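Local structure of designed CISK-PX domain (Synthetic construct, 4OXW) at residues 16-30 with 39-51. The protein is a computationally designed PX domain modelled on that of the kinase CISK, and probably binds phosphoinositide head groups as natural PX domains do. Numbering follows the deposited sequence.
With SO4 (sulfate ion), chain B; SO4 (sulfate ion), chain C.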
loop_
_atom_site.group_PDB
_atom_site.type_symbol
_atom_site.label_atom_id
_atom_site.label_comp_id
_atom_site.label_asym_id
_atom_site.label_seq_id
_atom_site.Cartn_x
_atom_site.Cartn_y
_atom_site.Cartn_z
ATOM N N GLU A 16 -3.916 -7.765 7.992
ATOM C CA GLU A 16 -3.630 -8.514 9.208
ATOM C C GLU A 16 -3.524 -7.518 10.346
ATOM O O GLU A 16 -3.021 -6.406 10.171
ATOM C CB GLU A 16 -2.300 -9.247 9.070
ATOM C CG GLU A 16 -2.353 -10.347 8.025
ATOM C CD GLU A 16 -1.037 -11.046 7.795
ATOM O OE1 GLU A 16 -0.087 -10.810 8.577
ATOM O OE2 GLU A 16 -0.972 -11.836 6.823
ATOM N N LYS A 17 -3.971 -7.908 11.530
ATOM C CA LYS A 17 -3.843 -7.029 12.693
ATOM C C LYS A 17 -2.754 -7.542 13.588
ATOM O O LYS A 17 -2.800 -8.685 14.016
ATOM C CB LYS A 17 -5.151 -6.940 13.458
ATOM C CG LYS A 17 -6.368 -6.803 12.559
ATOM C CD LYS A 17 -7.544 -6.175 13.294
ATOM C CE LYS A 17 -8.847 -6.365 12.533
ATOM N NZ LYS A 17 -9.975 -5.546 13.068
ATOM N N GLU A 18 -1.771 -6.692 13.854
ATOM C CA GLU A 18 -0.575 -7.085 14.576
ATOM C C GLU A 18 -0.457 -6.177 15.780
ATOM O O GLU A 18 -0.990 -5.063 15.783
ATOM C CB GLU A 18 0.670 -6.934 13.684
ATOM C CG GLU A 18 0.478 -7.408 12.244
ATOM C CD GLU A 18 1.722 -7.227 11.388
ATOM O OE1 GLU A 18 1.629 -7.357 10.142
ATOM O OE2 GLU A 18 2.798 -6.957 11.965
ATOM N N GLY A 19 0.225 -6.664 16.811
ATOM C CA GLY A 19 0.558 -5.832 17.956
ATOM C C GLY A 19 0.213 -6.431 19.303
ATOM O O GLY A 19 0.772 -7.453 19.706
ATOM N N GLU A 20 -0.729 -5.791 19.989
ATOM C CA GLU A 20 -0.926 -6.011 21.415
ATOM C C GLU A 20 -2.385 -6.276 21.789
ATOM O O GLU A 20 -2.711 -7.296 22.401
ATOM C CB GLU A 20 -0.457 -4.768 22.176
ATOM C CG GLU A 20 0.721 -4.032 21.549
ATOM C CD GLU A 20 1.012 -2.744 22.284
ATOM O OE1 GLU A 20 0.494 -2.605 23.425
ATOM O OE2 GLU A 20 1.744 -1.875 21.736
ATOM N N GLY A 21 -3.251 -5.340 21.414
ATOM C CA GLY A 21 -4.626 -5.296 21.895
ATOM C C GLY A 21 -4.948 -3.849 22.200
ATOM O O GLY A 21 -6.084 -3.396 22.022
ATOM N N LYS A 22 -3.922 -3.131 22.661
ATOM C CA LYS A 22 -3.993 -1.687 22.908
ATOM C C LYS A 22 -3.381 -0.913 21.732
ATOM O O LYS A 22 -3.719 0.241 21.493
ATOM C CB LYS A 22 -3.263 -1.328 24.213
ATOM C CG LYS A 22 -3.766 -2.071 25.447
ATOM C CD LYS A 22 -5.078 -1.505 25.978
ATOM C CE LYS A 22 -4.862 -0.229 26.778
ATOM N NZ LYS A 22 -4.003 -0.457 27.974
ATOM N N SER A 23 -2.475 -1.561 21.007
ATOM C CA SER A 23 -1.923 -0.999 19.783
ATOM C C SER A 23 -2.379 -1.825 18.584
ATOM O O SER A 23 -1.551 -2.303 17.808
ATOM C CB SER A 23 -0.390 -0.997 19.843
ATOM O OG SER A 23 0.177 -0.183 18.825
ATOM N N LYS A 24 -3.687 -2.016 18.433
ATOM C CA LYS A 24 -4.182 -2.674 17.230
ATOM C C LYS A 24 -3.746 -1.811 16.064
ATOM O O LYS A 24 -4.212 -0.692 15.949
ATOM C CB LYS A 24 -5.711 -2.808 17.234
ATOM C CG LYS A 24 -6.232 -4.047 17.947
ATOM C CD LYS A 24 -5.680 -5.326 17.330
ATOM C CE LYS A 24 -5.306 -6.341 18.400
ATOM N NZ LYS A 24 -4.201 -7.242 17.968
ATOM N N HIS A 25 -2.813 -2.301 15.249
ATOM C CA HIS A 25 -2.490 -1.657 13.965
ATOM C C HIS A 25 -2.821 -2.670 12.870
ATOM O O HIS A 25 -2.810 -3.889 13.108
ATOM C CB HIS A 25 -1.013 -1.217 13.880
ATOM C CG HIS A 25 -0.669 -0.095 14.815
ATOM N ND1 HIS A 25 -1.028 1.217 14.572
ATOM C CD2 HIS A 25 -0.024 -0.092 16.010
ATOM C CE1 HIS A 25 -0.613 1.979 15.574
ATOM N NE2 HIS A 25 -0.008 1.207 16.462
ATOM N N VAL A 26 -3.130 -2.166 11.676
ATOM C CA VAL A 26 -3.530 -3.021 10.572
ATOM C C VAL A 26 -2.426 -2.862 9.524
ATOM O O VAL A 26 -2.041 -1.745 9.193
ATOM C CB VAL A 26 -4.846 -2.562 9.965
ATOM C CG1 VAL A 26 -5.172 -3.286 8.666
ATOM C CG2 VAL A 26 -6.001 -2.730 10.949
ATOM N N MET A 27 -1.929 -3.992 9.077
ATOM C CA MET A 27 -0.958 -4.057 7.997
ATOM C C MET A 27 -1.545 -4.781 6.809
ATOM O O MET A 27 -2.363 -5.682 6.943
ATOM C CB MET A 27 0.294 -4.755 8.464
ATOM C CG MET A 27 0.957 -4.040 9.619
ATOM S SD MET A 27 2.700 -3.782 9.297
ATOM C CE MET A 27 3.148 -3.107 10.902
ATOM N N TYR A 28 -1.133 -4.354 5.622
ATOM C CA TYR A 28 -1.627 -4.884 4.362
ATOM C C TYR A 28 -0.502 -5.698 3.770
ATOM O O TYR A 28 0.624 -5.223 3.721
ATOM C CB TYR A 28 -2.082 -3.739 3.385
ATOM C CG TYR A 28 -3.252 -2.974 3.997
ATOM C CD1 TYR A 28 -4.561 -3.399 3.807
ATOM C CD2 TYR A 28 -3.041 -1.908 4.841
ATOM C CE1 TYR A 28 -5.631 -2.781 4.424
ATOM C CE2 TYR A 28 -4.105 -1.257 5.465
ATOM C CZ TYR A 28 -5.417 -1.731 5.288
ATOM O OH TYR A 28 -6.533 -1.126 5.903
ATOM N N LYS A 29 -0.801 -6.939 3.397
ATOM C CA LYS A 29 0.184 -7.820 2.799
ATOM C C LYS A 29 0.219 -7.587 1.289
ATOM O O LYS A 29 -0.744 -7.889 0.591
ATOM C CB LYS A 29 -0.193 -9.274 3.110
ATOM C CG LYS A 29 0.732 -10.259 2.454
ATOM C CD LYS A 29 0.335 -11.695 2.742
ATOM C CE LYS A 29 1.430 -12.631 2.228
ATOM N NZ LYS A 29 1.053 -14.076 2.401
ATOM N N ILE A 30 1.311 -7.006 0.792
ATOM C CA ILE A 30 1.478 -6.781 -0.640
ATOM C C ILE A 30 2.309 -7.956 -1.229
ATOM O O ILE A 30 3.463 -8.174 -0.822
ATOM C CB ILE A 30 2.183 -5.470 -0.954
ATOM C CG1 ILE A 30 1.577 -4.294 -0.142
ATOM C CG2 ILE A 30 2.168 -5.209 -2.470
ATOM C CD1 ILE A 30 2.346 -3.001 -0.289
ATOM N N TRP A 39 7.440 -12.397 -3.649
ATOM C CA TRP A 39 7.677 -12.163 -2.225
ATOM C C TRP A 39 6.528 -11.279 -1.721
ATOM O O TRP A 39 5.635 -10.897 -2.467
ATOM C CB TRP A 39 9.011 -11.487 -1.965
ATOM C CG TRP A 39 9.156 -10.144 -2.537
ATOM C CD1 TRP A 39 8.858 -8.938 -1.929
ATOM C CD2 TRP A 39 9.671 -9.816 -3.831
ATOM N NE1 TRP A 39 9.149 -7.895 -2.778
ATOM C CE2 TRP A 39 9.633 -8.402 -3.958
ATOM C CE3 TRP A 39 10.118 -10.582 -4.921
ATOM C CZ2 TRP A 39 10.054 -7.742 -5.101
ATOM C CZ3 TRP A 39 10.525 -9.931 -6.049
ATOM C CH2 TRP A 39 10.501 -8.521 -6.141
ATOM N N ALA A 40 6.536 -11.028 -0.428
ATOM C CA ALA A 40 5.521 -10.180 0.195
ATOM C C ALA A 40 6.194 -9.160 1.092
ATOM O O ALA A 40 7.230 -9.432 1.693
ATOM C CB ALA A 40 4.591 -11.043 1.021
ATOM N N VAL A 41 5.572 -7.993 1.217
ATOM C CA VAL A 41 5.983 -6.982 2.169
ATOM C C VAL A 41 4.701 -6.616 2.893
ATOM O O VAL A 41 3.591 -6.780 2.360
ATOM C CB VAL A 41 6.630 -5.724 1.549
ATOM C CG1 VAL A 41 7.970 -6.126 0.884
ATOM C CG2 VAL A 41 5.709 -5.042 0.549
ATOM N N TYR A 42 4.868 -6.091 4.090
ATOM C CA TYR A 42 3.722 -5.667 4.856
ATOM C C TYR A 42 3.803 -4.185 5.092
ATOM O O TYR A 42 4.845 -3.697 5.560
ATOM C CB TYR A 42 3.730 -6.408 6.211
ATOM C CG TYR A 42 3.563 -7.866 6.018
ATOM C CD1 TYR A 42 2.336 -8.435 6.082
ATOM C CD2 TYR A 42 4.647 -8.657 5.683
ATOM C CE1 TYR A 42 2.185 -9.785 5.863
ATOM C CE2 TYR A 42 4.506 -9.998 5.450
ATOM C CZ TYR A 42 3.261 -10.558 5.555
ATOM O OH TYR A 42 3.083 -11.905 5.327
ATOM N N ARG A 43 2.708 -3.461 4.876
ATOM C CA ARG A 43 2.698 -2.007 4.988
ATOM C C ARG A 43 1.429 -1.500 5.607
ATOM O O ARG A 43 0.321 -1.927 5.272
ATOM C CB ARG A 43 2.861 -1.335 3.598
ATOM C CG ARG A 43 4.158 -1.740 2.917
ATOM C CD ARG A 43 5.374 -1.024 3.543
ATOM N NE ARG A 43 6.591 -1.411 2.828
ATOM C CZ ARG A 43 7.557 -2.157 3.300
ATOM N NH1 ARG A 43 7.516 -2.645 4.539
ATOM N NH2 ARG A 43 8.604 -2.448 2.531
ATOM N N ARG A 44 1.573 -0.520 6.465
ATOM C CA ARG A 44 0.417 0.177 7.053
ATOM C C ARG A 44 -0.099 1.268 6.147
ATOM O O ARG A 44 0.628 1.753 5.271
ATOM C CB ARG A 44 0.851 0.857 8.412
ATOM C CG ARG A 44 1.380 -0.066 9.453
ATOM C CD ARG A 44 2.080 0.751 10.544
ATOM N NE ARG A 44 1.131 1.673 11.156
ATOM C CZ ARG A 44 1.479 2.796 11.776
ATOM N NH1 ARG A 44 2.767 3.138 11.881
ATOM N NH2 ARG A 44 0.547 3.571 12.317
ATOM N N TYR A 45 -1.327 1.719 6.368
ATOM C CA TYR A 45 -1.879 2.829 5.612
ATOM C C TYR A 45 -0.949 4.033 5.680
ATOM O O TYR A 45 -0.728 4.727 4.684
ATOM C CB TYR A 45 -3.266 3.279 6.122
ATOM C CG TYR A 45 -3.784 4.493 5.400
ATOM C CD1 TYR A 45 -4.404 4.391 4.154
ATOM C CD2 TYR A 45 -3.674 5.779 5.956
ATOM C CE1 TYR A 45 -4.875 5.510 3.484
ATOM C CE2 TYR A 45 -4.126 6.879 5.279
ATOM C CZ TYR A 45 -4.708 6.765 4.043
ATOM O OH TYR A 45 -5.181 7.868 3.372
ATOM N N SER A 46 -0.384 4.288 6.855
ATOM C CA SER A 46 0.509 5.461 7.018
ATOM C C SER A 46 1.761 5.328 6.180
ATOM O O SER A 46 2.339 6.343 5.784
ATOM C CB SER A 46 0.876 5.679 8.479
ATOM O OG SER A 46 1.507 4.558 9.047
ATOM N N ASP A 47 2.211 4.093 5.913
ATOM C CA ASP A 47 3.336 3.897 4.963
ATOM C C ASP A 47 2.942 4.319 3.543
ATOM O O ASP A 47 3.703 5.016 2.830
ATOM C CB ASP A 47 3.845 2.491 4.954
ATOM C CG ASP A 47 4.329 2.011 6.320
ATOM O OD1 ASP A 47 4.991 2.798 7.009
ATOM O OD2 ASP A 47 4.140 0.815 6.590
ATOM N N PHE A 48 1.782 3.882 3.091
ATOM C CA PHE A 48 1.240 4.299 1.810
ATOM C C PHE A 48 1.058 5.805 1.728
ATOM O O PHE A 48 1.341 6.413 0.709
ATOM C CB PHE A 48 -0.123 3.706 1.507
ATOM C CG PHE A 48 -0.132 2.255 1.128
ATOM C CD1 PHE A 48 -0.159 1.885 -0.223
ATOM C CD2 PHE A 48 -0.205 1.255 2.079
ATOM C CE1 PHE A 48 -0.234 0.544 -0.569
ATOM C CE2 PHE A 48 -0.274 -0.097 1.731
ATOM C CZ PHE A 48 -0.301 -0.446 0.390
ATOM N N TYR A 49 0.614 6.425 2.823
ATOM C CA TYR A 49 0.376 7.864 2.849
ATOM C C TYR A 49 1.692 8.654 2.699
ATOM O O TYR A 49 1.742 9.608 1.928
ATOM C CB TYR A 49 -0.311 8.222 4.160
ATOM C CG TYR A 49 -0.755 9.664 4.250
ATOM C CD1 TYR A 49 -2.014 10.053 3.816
ATOM C CD2 TYR A 49 0.078 10.601 4.809
ATOM C CE1 TYR A 49 -2.411 11.375 3.888
ATOM C CE2 TYR A 49 -0.316 11.913 4.910
ATOM C CZ TYR A 49 -1.550 12.289 4.451
ATOM O OH TYR A 49 -1.913 13.611 4.580
ATOM N N TRP A 50 2.729 8.226 3.410
ATOM C CA TRP A 50 4.056 8.828 3.291
ATOM C C TRP A 50 4.595 8.663 1.857
ATOM O O TRP A 50 5.071 9.657 1.268
ATOM C CB TRP A 50 5.035 8.240 4.311
ATOM C CG TRP A 50 6.305 9.066 4.477
ATOM C CD1 TRP A 50 6.500 10.112 5.334
ATOM C CD2 TRP A 50 7.519 8.901 3.760
ATOM N NE1 TRP A 50 7.779 10.618 5.179
ATOM C CE2 TRP A 50 8.432 9.883 4.233
ATOM C CE3 TRP A 50 7.931 8.030 2.760
ATOM C CZ2 TRP A 50 9.711 10.006 3.730
ATOM C CZ3 TRP A 50 9.205 8.137 2.278
ATOM C CH2 TRP A 50 10.086 9.128 2.758
ATOM N N LEU A 51 4.502 7.447 1.299
ATOM C CA LEU A 51 4.944 7.190 -0.075
ATOM C C LEU A 51 4.230 8.169 -1.021
ATOM O O LEU A 51 4.844 8.816 -1.886
ATOM C CB LEU A 51 4.608 5.756 -0.482
ATOM C CG LEU A 51 4.849 5.492 -1.957
ATOM C CD1 LEU A 51 6.348 5.514 -2.234
ATOM C CD2 LEU A 51 4.245 4.157 -2.329
HETATM S S SO4 B . -2.295 3.388 10.338
HETATM O O1 SO4 B . -3.526 2.599 9.983
HETATM O O2 SO4 B . -1.966 2.864 11.701
HETATM O O3 SO4 B . -1.161 3.393 9.387
HETATM O O4 SO4 B . -2.721 4.794 10.350
HETATM S S SO4 C . 2.690 6.706 13.711
HETATM O O1 SO4 C . 1.325 6.142 13.853
HETATM O O2 SO4 C . 3.337 6.825 15.047
HETATM O O3 SO4 C . 3.548 5.819 12.870
HETATM O O4 SO4 C . 2.612 8.044 13.076
HETATM O O HOH W 1 -3.070 0.599 8.443
#
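Sulfate oxygen O2 (SO4, chain B) is gripped from both segments: Arg44 NH2 donates at 2.7 Å, while His25 ND1 adds a weak bond of 3.4 Å. The site lies where the hairpin of strands 25-34 and 37-44 runs into helix 45-58, and the sulfate, probably from the crystallisation liquor, may mimic a phosphate of the phosphoinositide that PX domains bind. At the helix start, Ser46 N donates to O3 of the same sulfate at 2.8 Å, where the helix dipole would favour an anion. Arginine suits this place because its flat guanidinium meets O2 at its edge and still gives NH1 and NH2 to the second sulfate, while Ser46 OG lies over the guanidinium centre, 3.2 Å above its plane. A bend at chi3 (60°) swings the Arg44 guanidinium to the sulfates, while its CG packs against Met27 CE. A leucine replacing Arg44 would probably leave the second sulfate unheld and the first to His25 and the helix start. Along the hairpin, Tyr28 and Arg43, like Ile30 and Val41, form antiparallel hydrogen-bonded pairs. On their face, covered by helices 78-96 and 105-112, apolar Ile30 CD1 meets Phe48 CZ (3.7 Å). On the other, extended Lys29 lies alongside Tyr42, its CE 3.6 Å from Tyr42 OH.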